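Local coordinates for protein putative N-acetylmuramoyl-L-alanine amidase,autolysin cwp6 (Peptoclostridium difficile, PDB 5J72) that probably cleaves the amide bond between N-acetylmuramic acid and L-alanine in peptidoglycan, using a zinc-dependent amidase domain, and is anchored to the cell wall by three CWB2 domains, at residues A[140-148]-A[185-196]; A[290-300]-A[317-328]. One frame throughout, in Å; residues are numbered along the deposited sequence.

Contact 1. Residues A[140-148]-A[185-196]; sequences RFETAVEIS and LLANKDDIPEST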
loop_
_atom_site.group_PDB
_atom_site.type_symbol
_atom_site.label_atom_id
_atom_site.label_comp_id
_atom_site.label_asym_id
_atom_site.label_seq_id
_atom_site.Cartn_x
_atom_site.Cartn_y
_atom_site.Cartn_z
ATOM N N ARG A 140 18.513 1.457 6.007
ATOM C CA ARG A 140 17.673 0.344 5.684
ATOM C C ARG A 140 18.071 -0.901 6.559
ATOM O O ARG A 140 17.185 -1.681 6.916
ATOM C CB ARG A 140 17.834 0.007 4.205
ATOM C CG ARG A 140 19.278 -0.313 3.802
ATOM C CD ARG A 140 19.447 -0.342 2.225
ATOM N NE ARG A 140 19.056 0.973 1.690
ATOM C CZ ARG A 140 18.703 1.227 0.435
ATOM N NH1 ARG A 140 18.740 0.271 -0.484
ATOM N NH2 ARG A 140 18.271 2.432 0.100
ATOM N N PHE A 141 19.361 -1.083 6.854
ATOM C CA PHE A 141 19.811 -2.240 7.666
ATOM C C PHE A 141 19.213 -2.153 9.070
ATOM O O PHE A 141 18.722 -3.158 9.548
ATOM C CB PHE A 141 21.357 -2.271 7.788
ATOM C CG PHE A 141 21.984 -2.484 6.455
ATOM C CD1 PHE A 141 22.178 -3.763 5.958
ATOM C CD2 PHE A 141 22.335 -1.395 5.649
ATOM C CE1 PHE A 141 22.707 -3.969 4.676
ATOM C CE2 PHE A 141 22.865 -1.602 4.369
ATOM C CZ PHE A 141 23.044 -2.886 3.889
ATOM N N GLU A 142 19.275 -0.948 9.735
ATOM C CA GLU A 142 18.719 -0.842 11.074
ATOM C C GLU A 142 17.226 -0.883 11.033
ATOM O O GLU A 142 16.619 -1.345 12.004
ATOM C CB GLU A 142 19.142 0.449 11.810
ATOM C CG GLU A 142 20.628 0.514 12.121
ATOM C CD GLU A 142 21.455 0.958 10.927
ATOM O OE1 GLU A 142 20.908 1.537 9.967
ATOM O OE2 GLU A 142 22.666 0.708 10.943
ATOM N N THR A 143 16.603 -0.383 9.948
ATOM C CA THR A 143 15.148 -0.458 9.882
ATOM C C THR A 143 14.724 -1.963 9.806
ATOM O O THR A 143 13.752 -2.321 10.481
ATOM C CB THR A 143 14.616 0.331 8.665
ATOM O OG1 THR A 143 14.695 1.690 9.021
ATOM C CG2 THR A 143 13.121 0.028 8.341
ATOM N N ALA A 144 15.442 -2.794 9.019
ATOM C CA ALA A 144 15.083 -4.219 8.939
ATOM C C ALA A 144 15.208 -4.859 10.367
ATOM O O ALA A 144 14.398 -5.710 10.751
ATOM C CB ALA A 144 15.983 -4.943 7.961
ATOM N N VAL A 145 16.175 -4.415 11.143
ATOM C CA VAL A 145 16.317 -4.957 12.508
ATOM C C VAL A 145 15.134 -4.554 13.368
ATOM O O VAL A 145 14.643 -5.370 14.171
ATOM C CB VAL A 145 17.665 -4.467 13.115
ATOM C CG1 VAL A 145 17.738 -4.803 14.642
ATOM C CG2 VAL A 145 18.841 -5.173 12.380
ATOM N N GLU A 146 14.626 -3.292 13.247
ATOM C CA GLU A 146 13.504 -2.947 14.108
ATOM C C GLU A 146 12.268 -3.744 13.735
ATOM O O GLU A 146 11.441 -4.017 14.593
ATOM C CB GLU A 146 13.187 -1.451 14.043
ATOM C CG GLU A 146 14.349 -0.612 14.601
ATOM C CD GLU A 146 14.648 -0.999 16.084
ATOM O OE1 GLU A 146 15.802 -1.362 16.401
ATOM O OE2 GLU A 146 13.718 -0.974 16.895
ATOM N N ILE A 147 12.135 -4.107 12.448
ATOM C CA ILE A 147 10.981 -4.897 11.999
ATOM C C ILE A 147 11.084 -6.326 12.597
ATOM O O ILE A 147 10.100 -6.908 13.051
ATOM C CB ILE A 147 10.981 -4.905 10.457
ATOM C CG1 ILE A 147 10.529 -3.500 9.906
ATOM C CG2 ILE A 147 9.953 -5.967 9.950
ATOM C CD1 ILE A 147 10.842 -3.366 8.369
ATOM N N SER A 148 12.265 -6.866 12.532
ATOM C CA SER A 148 12.596 -8.195 13.058
ATOM C C SER A 148 12.253 -8.264 14.585
ATOM O O SER A 148 11.585 -9.190 15.056
ATOM C CB SER A 148 14.115 -8.435 12.805
ATOM O OG SER A 148 14.428 -9.699 13.382
ATOM N N LEU A 185 16.494 -9.935 6.757
ATOM C CA LEU A 185 17.499 -8.958 7.189
ATOM C C LEU A 185 18.402 -8.681 5.940
ATOM O O LEU A 185 18.359 -9.433 4.975
ATOM C CB LEU A 185 18.433 -9.470 8.342
ATOM C CG LEU A 185 17.665 -9.693 9.655
ATOM C CD1 LEU A 185 18.633 -10.274 10.728
ATOM C CD2 LEU A 185 16.954 -8.388 10.154
ATOM N N LEU A 186 19.229 -7.666 6.025
ATOM C CA LEU A 186 19.990 -7.276 4.842
ATOM C C LEU A 186 21.503 -7.418 4.947
ATOM O O LEU A 186 22.093 -7.155 5.998
ATOM C CB LEU A 186 19.673 -5.770 4.583
ATOM C CG LEU A 186 18.174 -5.473 4.442
ATOM C CD1 LEU A 186 17.956 -3.986 4.300
ATOM C CD2 LEU A 186 17.585 -6.250 3.279
ATOM N N ALA A 187 22.109 -7.796 3.811
ATOM C CA ALA A 187 23.552 -7.976 3.688
ATOM C C ALA A 187 24.101 -7.068 2.549
ATOM O O ALA A 187 23.324 -6.489 1.781
ATOM C CB ALA A 187 23.829 -9.398 3.278
ATOM N N ASN A 188 25.439 -6.961 2.496
ATOM C CA ASN A 188 26.146 -6.318 1.405
ATOM C C ASN A 188 26.658 -7.498 0.610
ATOM O O ASN A 188 26.543 -8.648 1.064
ATOM C CB ASN A 188 27.268 -5.452 1.920
ATOM C CG ASN A 188 26.705 -4.190 2.505
ATOM O OD1 ASN A 188 25.873 -3.539 1.858
ATOM N ND2 ASN A 188 27.080 -3.751 3.684
ATOM N N LYS A 189 27.230 -7.276 -0.568
ATOM C CA LYS A 189 27.662 -8.432 -1.344
ATOM C C LYS A 189 28.732 -9.257 -0.660
ATOM O O LYS A 189 28.720 -10.498 -0.777
ATOM C CB LYS A 189 28.241 -7.969 -2.721
ATOM C CG LYS A 189 28.641 -9.145 -3.586
ATOM C CD LYS A 189 29.421 -8.700 -4.822
ATOM C CE LYS A 189 29.739 -9.926 -5.632
ATOM N NZ LYS A 189 30.627 -9.598 -6.782
ATOM N N ASP A 190 29.661 -8.597 0.043
ATOM C CA ASP A 190 30.759 -9.358 0.648
ATOM C C ASP A 190 30.866 -9.236 2.174
ATOM O O ASP A 190 31.835 -9.717 2.749
ATOM C CB ASP A 190 32.104 -8.891 -0.008
ATOM C CG ASP A 190 32.132 -9.167 -1.498
ATOM O OD1 ASP A 190 31.876 -10.322 -1.892
ATOM O OD2 ASP A 190 32.390 -8.222 -2.271
ATOM N N ASP A 191 29.899 -8.602 2.838
ATOM C CA ASP A 191 29.942 -8.456 4.306
ATOM C C ASP A 191 28.540 -8.240 4.873
ATOM O O ASP A 191 27.599 -8.014 4.101
ATOM C CB ASP A 191 30.772 -7.223 4.698
ATOM C CG ASP A 191 30.121 -5.883 4.282
ATOM O OD1 ASP A 191 30.430 -5.390 3.175
ATOM O OD2 ASP A 191 29.290 -5.339 5.063
ATOM N N ILE A 192 28.397 -8.298 6.198
ATOM C CA ILE A 192 27.138 -7.915 6.793
ATOM C C ILE A 192 27.502 -6.852 7.762
ATOM O O ILE A 192 28.542 -6.960 8.412
ATOM C CB ILE A 192 26.349 -9.055 7.490
ATOM C CG1 ILE A 192 27.301 -9.926 8.407
ATOM C CG2 ILE A 192 25.682 -9.901 6.430
ATOM C CD1 ILE A 192 26.501 -10.851 9.388
ATOM N N PRO A 193 26.711 -5.771 7.882
ATOM C CA PRO A 193 27.065 -4.737 8.857
ATOM C C PRO A 193 26.773 -5.216 10.287
ATOM O O PRO A 193 26.099 -6.220 10.505
ATOM C CB PRO A 193 26.185 -3.560 8.470
ATOM C CG PRO A 193 25.072 -4.131 7.735
ATOM C CD PRO A 193 25.666 -5.298 6.968
ATOM N N GLU A 194 27.256 -4.464 11.258
ATOM C CA GLU A 194 27.105 -4.806 12.642
ATOM C C GLU A 194 25.632 -4.934 13.058
ATOM O O GLU A 194 25.306 -5.795 13.865
ATOM C CB GLU A 194 27.791 -3.698 13.461
ATOM C CG GLU A 194 27.586 -3.815 14.965
ATOM C CD GLU A 194 28.107 -5.149 15.584
ATOM O OE1 GLU A 194 29.103 -5.714 15.074
ATOM O OE2 GLU A 194 27.509 -5.600 16.591
ATOM N N SER A 195 24.760 -4.050 12.539
ATOM C CA SER A 195 23.342 -4.084 12.844
ATOM C C SER A 195 22.811 -5.510 12.462
ATOM O O SER A 195 22.207 -6.154 13.327
ATOM C CB SER A 195 22.637 -2.947 12.078
ATOM O OG SER A 195 22.796 -3.113 10.676
ATOM N N THR A 196 23.070 -6.014 11.266
ATOM C CA THR A 196 22.580 -7.356 10.875
ATOM C C THR A 196 23.265 -8.480 11.732
ATOM O O THR A 196 22.612 -9.413 12.172
ATOM C CB THR A 196 22.892 -7.615 9.369
ATOM O OG1 THR A 196 22.176 -6.627 8.627
ATOM C CG2 THR A 196 22.469 -9.034 8.911
HETATM O O HOH W 1 19.532 -5.799 8.438
HETATM O O HOH W 2 24.051 -0.835 9.498
#

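Contact 2. Residues A[290-300]-A[317-328]; sequences ANKDSVPQGTY and SQSLSSKIIDQI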
loop_
_atom_site.group_PDB
_atom_site.type_symbol
_atom_site.label_atom_id
_atom_site.label_comp_id
_atom_site.label_asym_id
_atom_site.label_seq_id
_atom_site.Cartn_x
_atom_site.Cartn_y
_atom_site.Cartn_z
ATOM N N ALA A 290 7.548 -12.410 -14.869
ATOM C CA ALA A 290 7.400 -12.744 -16.289
ATOM C C ALA A 290 7.929 -11.661 -17.215
ATOM O O ALA A 290 8.388 -10.585 -16.808
ATOM C CB ALA A 290 5.913 -12.924 -16.575
ATOM N N ASN A 291 7.888 -12.008 -18.541
ATOM C CA ASN A 291 8.194 -11.059 -19.596
ATOM C C ASN A 291 6.843 -10.451 -19.992
ATOM O O ASN A 291 5.796 -10.934 -19.558
ATOM C CB ASN A 291 8.838 -11.799 -20.826
ATOM C CG ASN A 291 10.193 -12.319 -20.451
ATOM O OD1 ASN A 291 11.068 -11.521 -20.193
ATOM N ND2 ASN A 291 10.413 -13.610 -20.279
ATOM N N LYS A 292 6.837 -9.442 -20.834
ATOM C CA LYS A 292 5.587 -8.825 -21.241
ATOM C C LYS A 292 4.587 -9.788 -21.864
ATOM O O LYS A 292 3.402 -9.713 -21.536
ATOM C CB LYS A 292 5.879 -7.711 -22.227
ATOM C CG LYS A 292 4.607 -7.032 -22.697
ATOM C CD LYS A 292 4.936 -5.678 -23.310
ATOM C CE LYS A 292 3.919 -5.264 -24.318
ATOM N NZ LYS A 292 4.496 -4.288 -25.283
ATOM N N ASP A 293 5.019 -10.709 -22.752
ATOM C CA ASP A 293 4.035 -11.609 -23.384
ATOM C C ASP A 293 4.043 -13.019 -22.912
ATOM O O ASP A 293 3.229 -13.810 -23.414
ATOM C CB ASP A 293 4.228 -11.651 -24.915
ATOM C CG ASP A 293 4.236 -10.272 -25.530
ATOM O OD1 ASP A 293 3.309 -9.498 -25.257
ATOM O OD2 ASP A 293 5.179 -9.971 -26.283
ATOM N N SER A 294 4.893 -13.405 -21.979
ATOM C CA SER A 294 4.821 -14.805 -21.564
ATOM C C SER A 294 5.703 -15.011 -20.302
ATOM O O SER A 294 6.587 -14.179 -20.019
ATOM C CB SER A 294 5.386 -15.712 -22.667
ATOM O OG SER A 294 6.771 -15.387 -22.817
ATOM N N VAL A 295 5.462 -16.086 -19.584
ATOM C CA VAL A 295 6.436 -16.418 -18.533
ATOM C C VAL A 295 7.502 -17.285 -19.292
ATOM O O VAL A 295 7.150 -17.875 -20.323
ATOM C CB VAL A 295 5.792 -17.234 -17.393
ATOM C CG1 VAL A 295 4.628 -16.424 -16.773
ATOM C CG2 VAL A 295 5.277 -18.600 -17.903
ATOM N N PRO A 296 8.762 -17.394 -18.842
ATOM C CA PRO A 296 9.782 -18.225 -19.534
ATOM C C PRO A 296 9.325 -19.665 -19.574
ATOM O O PRO A 296 8.497 -20.098 -18.758
ATOM C CB PRO A 296 11.037 -18.026 -18.659
ATOM C CG PRO A 296 10.794 -16.650 -18.000
ATOM C CD PRO A 296 9.330 -16.699 -17.677
ATOM N N GLN A 297 9.898 -20.464 -20.496
ATOM C CA GLN A 297 9.453 -21.839 -20.654
ATOM C C GLN A 297 9.572 -22.680 -19.410
ATOM O O GLN A 297 8.698 -23.499 -19.135
ATOM C CB GLN A 297 10.283 -22.522 -21.805
ATOM C CG GLN A 297 9.760 -23.933 -22.222
ATOM C CD GLN A 297 8.324 -23.920 -22.765
ATOM O OE1 GLN A 297 7.933 -23.061 -23.565
ATOM N NE2 GLN A 297 7.490 -24.869 -22.316
ATOM N N GLY A 298 10.690 -22.532 -18.667
ATOM C CA GLY A 298 10.860 -23.339 -17.468
ATOM C C GLY A 298 9.731 -23.070 -16.483
ATOM O O GLY A 298 9.175 -24.005 -15.896
ATOM N N THR A 299 9.397 -21.801 -16.300
ATOM C CA THR A 299 8.274 -21.438 -15.390
ATOM C C THR A 299 6.983 -22.032 -15.902
ATOM O O THR A 299 6.233 -22.698 -15.165
ATOM C CB THR A 299 8.208 -19.940 -15.332
ATOM O OG1 THR A 299 9.494 -19.497 -14.873
ATOM C CG2 THR A 299 7.128 -19.430 -14.376
ATOM N N TYR A 300 6.729 -21.825 -17.211
ATOM C CA TYR A 300 5.511 -22.374 -17.820
ATOM C C TYR A 300 5.410 -23.873 -17.611
ATOM O O TYR A 300 4.345 -24.380 -17.246
ATOM C CB TYR A 300 5.475 -21.995 -19.334
ATOM C CG TYR A 300 4.222 -22.525 -20.004
ATOM C CD1 TYR A 300 3.014 -21.849 -19.893
ATOM C CD2 TYR A 300 4.244 -23.721 -20.723
ATOM C CE1 TYR A 300 1.844 -22.346 -20.490
ATOM C CE2 TYR A 300 3.086 -24.234 -21.316
ATOM C CZ TYR A 300 1.891 -23.540 -21.204
ATOM O OH TYR A 300 0.758 -24.042 -21.824
ATOM N N SER A 317 -1.226 -3.084 -19.483
ATOM C CA SER A 317 -1.049 -3.708 -20.805
ATOM C C SER A 317 0.365 -3.628 -21.331
ATOM O O SER A 317 0.818 -4.534 -22.031
ATOM C CB SER A 317 -1.960 -3.002 -21.821
ATOM O OG SER A 317 -3.243 -3.494 -21.500
ATOM N N GLN A 318 1.048 -2.561 -21.016
ATOM C CA GLN A 318 2.406 -2.393 -21.456
ATOM C C GLN A 318 3.368 -3.255 -20.677
ATOM O O GLN A 318 4.503 -3.436 -21.134
ATOM C CB GLN A 318 2.866 -0.938 -21.292
ATOM C CG GLN A 318 1.776 0.045 -20.867
ATOM C CD GLN A 318 1.248 -0.192 -19.452
ATOM O OE1 GLN A 318 0.134 -0.635 -19.290
ATOM N NE2 GLN A 318 2.037 0.088 -18.406
ATOM N N SER A 319 2.968 -3.761 -19.479
ATOM C CA SER A 319 3.877 -4.615 -18.697
ATOM C C SER A 319 3.546 -6.054 -18.853
ATOM O O SER A 319 4.446 -6.872 -18.847
ATOM C CB SER A 319 3.793 -4.261 -17.213
ATOM O OG SER A 319 4.296 -2.953 -17.037
ATOM N N LEU A 320 2.222 -6.379 -18.936
ATOM C CA LEU A 320 1.718 -7.752 -19.086
ATOM C C LEU A 320 0.668 -7.642 -20.148
ATOM O O LEU A 320 -0.396 -7.077 -19.896
ATOM C CB LEU A 320 1.096 -8.238 -17.746
ATOM C CG LEU A 320 2.171 -8.327 -16.627
ATOM C CD1 LEU A 320 1.447 -8.646 -15.298
ATOM C CD2 LEU A 320 3.226 -9.451 -16.988
ATOM N N SER A 321 0.940 -8.184 -21.357
ATOM C CA SER A 321 -0.032 -7.980 -22.446
ATOM C C SER A 321 -1.101 -9.071 -22.429
ATOM O O SER A 321 -1.034 -10.006 -21.627
ATOM C CB SER A 321 0.727 -8.056 -23.776
ATOM O OG SER A 321 1.047 -9.421 -24.017
ATOM N N SER A 322 -2.078 -8.989 -23.368
ATOM C CA SER A 322 -3.116 -10.006 -23.457
ATOM C C SER A 322 -2.506 -11.360 -23.812
ATOM O O SER A 322 -3.141 -12.388 -23.596
ATOM C CB SER A 322 -4.149 -9.609 -24.521
ATOM O OG SER A 322 -3.457 -9.397 -25.739
ATOM N N LYS A 323 -1.279 -11.373 -24.349
ATOM C CA LYS A 323 -0.662 -12.645 -24.718
ATOM C C LYS A 323 -0.294 -13.452 -23.455
ATOM O O LYS A 323 -0.502 -14.674 -23.422
ATOM C CB LYS A 323 0.595 -12.378 -25.564
ATOM C CG LYS A 323 0.263 -12.142 -27.064
ATOM C CD LYS A 323 1.379 -11.373 -27.731
ATOM C CE LYS A 323 1.024 -10.951 -29.145
ATOM N NZ LYS A 323 1.607 -9.620 -29.478
ATOM N N ILE A 324 0.215 -12.781 -22.391
ATOM C CA ILE A 324 0.533 -13.612 -21.196
ATOM C C ILE A 324 -0.765 -14.015 -20.522
ATOM O O ILE A 324 -0.844 -15.108 -19.973
ATOM C CB ILE A 324 1.523 -12.848 -20.287
ATOM C CG1 ILE A 324 2.149 -13.863 -19.242
ATOM C CG2 ILE A 324 0.824 -11.635 -19.646
ATOM C CD1 ILE A 324 3.128 -13.205 -18.329
ATOM N N ILE A 325 -1.817 -13.166 -20.555
ATOM C CA ILE A 325 -3.078 -13.611 -19.949
ATOM C C ILE A 325 -3.623 -14.853 -20.701
ATOM O O ILE A 325 -4.123 -15.792 -20.101
ATOM C CB ILE A 325 -4.089 -12.438 -19.934
ATOM C CG1 ILE A 325 -3.552 -11.333 -18.992
ATOM C CG2 ILE A 325 -5.477 -12.911 -19.513
ATOM C CD1 ILE A 325 -4.558 -10.220 -18.702
ATOM N N ASP A 326 -3.520 -14.843 -22.013
ATOM C CA ASP A 326 -3.955 -15.977 -22.802
ATOM C C ASP A 326 -3.166 -17.220 -22.427
ATOM O O ASP A 326 -3.759 -18.287 -22.275
ATOM C CB ASP A 326 -3.675 -15.714 -24.284
ATOM C CG ASP A 326 -4.046 -16.956 -25.077
ATOM O OD1 ASP A 326 -3.116 -17.680 -25.540
ATOM O OD2 ASP A 326 -5.255 -17.221 -25.219
ATOM N N GLN A 327 -1.834 -17.095 -22.318
ATOM C CA GLN A 327 -0.953 -18.227 -21.959
ATOM C C GLN A 327 -1.337 -18.819 -20.612
ATOM O O GLN A 327 -1.553 -20.030 -20.501
ATOM C CB GLN A 327 0.475 -17.741 -21.863
ATOM C CG GLN A 327 1.446 -18.873 -21.530
ATOM C CD GLN A 327 2.862 -18.343 -21.306
ATOM O OE1 GLN A 327 3.074 -17.372 -20.584
ATOM N NE2 GLN A 327 3.886 -19.004 -21.858
ATOM N N ILE A 328 -1.466 -17.944 -19.592
ATOM C CA ILE A 328 -1.741 -18.418 -18.238
ATOM C C ILE A 328 -3.184 -18.796 -18.032
ATOM O O ILE A 328 -3.494 -19.765 -17.315
ATOM C CB ILE A 328 -1.268 -17.332 -17.235
ATOM C CG1 ILE A 328 0.246 -17.100 -17.414
ATOM C CG2 ILE A 328 -1.652 -17.790 -15.786
ATOM C CD1 ILE A 328 1.074 -18.420 -17.237
HETATM O O HOH W 3 5.835 -2.382 -23.658
HETATM O O HOH W 4 -1.051 -21.868 -22.386
#

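Contact 1. Residues A[140-148]-A[185-196]
Phe141 enters the angle between the end of strand 185-187 and the start of the helix at 194-196, and much of the apolar contact gathers round its ring. CG of Pro193 lies over one face, 3.4 Å from Phe141 CD1, while CB of Leu186 touches CD1 and CE1. The ring's edge meets main-chain oxygens in plane, with Phe141 CD1 3.4 Å from Leu186 O, so its weakly positive hydrogens face carbonyl groups. With CG beside the backbone N (chi1 -64°), the ring leans out from the helix flank into this angle. A flat, wide side chain suits such a slot, and the rigid Pro193, at the N-cap position of the next helix, makes a firm surface for it.

Further along helix 140-148 small residues, Ala144 and Ser148, face the strand. CB of Ala144 sits 4.2 Å from both Leu186 CG and Leu185 CD2, which lets the helix axis come within 7.4 Å of the strand axis; the two run nearly antiparallel, at 154°. That is the usual relation of helix to strand in a parallel alpha/beta sheet, and here the strand is an outermost one of the four-stranded sheet of a CWB2 domain. CD2 of Leu185 also reaches CB of Ser148, whose hydroxyl is hydrogen-bonded to Glu199 OE2, and Val145 CG2 rests 3.6 Å from Ser195 O. Helix 375-387 touches Arg140, Ala144 and Leu186 as well.

Polar links across the contact pass through water. One molecule donates to Phe141 O and to Thr196 OG1 and accepts from Leu186 N; Thr196 OG1 in turn donates to Leu186 O at 2.7 Å, in the carbonyl plane. A second water joins Glu142 OE2 to Ser195 OG, whereas Glu142 OE1 hydrogen-bonds to Thr139 OG1.

Contact 2. Residues A[290-300]-A[317-328]
The planes of the Tyr300 ring and the Gln327 amide are 17° apart, the amide nitrogen NE2 approaching CD1 of the ring obliquely at 3.6 Å. CG of Gln327 packs against the same side of the phenol, and a water joins Tyr300 OH to Gln327 O. The glutamine is fully extended, CG anti to the backbone N (chi1 -178°), and this length carries its OE1 to the loop, where a lone pair in the carbonyl plane accepts from Val295 N at 2.9 Å. A side-chain oxygen thus satisfies a loop amide ahead of helix 297-300.

Ser321 fastens the other end. Its N donates almost straight (172°) to Lys292 O, and its OG donates to the anti lone pair of Asp293 OD1 while accepting from Lys323 N as N-cap of helix 322-328. A short hydroxyl can do both jobs. Lys323 lies alongside Asp293, its NZ too distant for a salt bridge. The long Lys292 chain runs over the Gln318 carbonyl, and water bridges its NZ to that oxygen.

Beneath, Ile324 CD1 presses tightly on Ala290 CB, 3.3 Å away, and meets Val295 CG1, which also touches Ile328 CD1. The loop after edge strand 287-290 packs against helix 322-329, which follows strand 308-314, as neighbouring crossover segments do in the parallel alpha/beta fold of a CWB2 domain.

Overall arrangement
Contact 1 comes first along the chain and closes before contact 2 opens; their centres lie 34 Å apart and their nearest atoms about 22 Å, so they do not touch. Each belongs to its own CWB2 domain and involves the same element of it: the second strand of its sheet in chain order, at the edge of a parallel sheet of order 2-1-3-4, with the loop leading to the next helix. Contact 1 sets the domain's first helix, 140-151, against strand 184-187, whereas contact 2 sets the loop after strand 287-290 against helix 322-329. Together they illustrate repeated domains of one fold in the anchoring module, apart from the zinc-binding amidase domain.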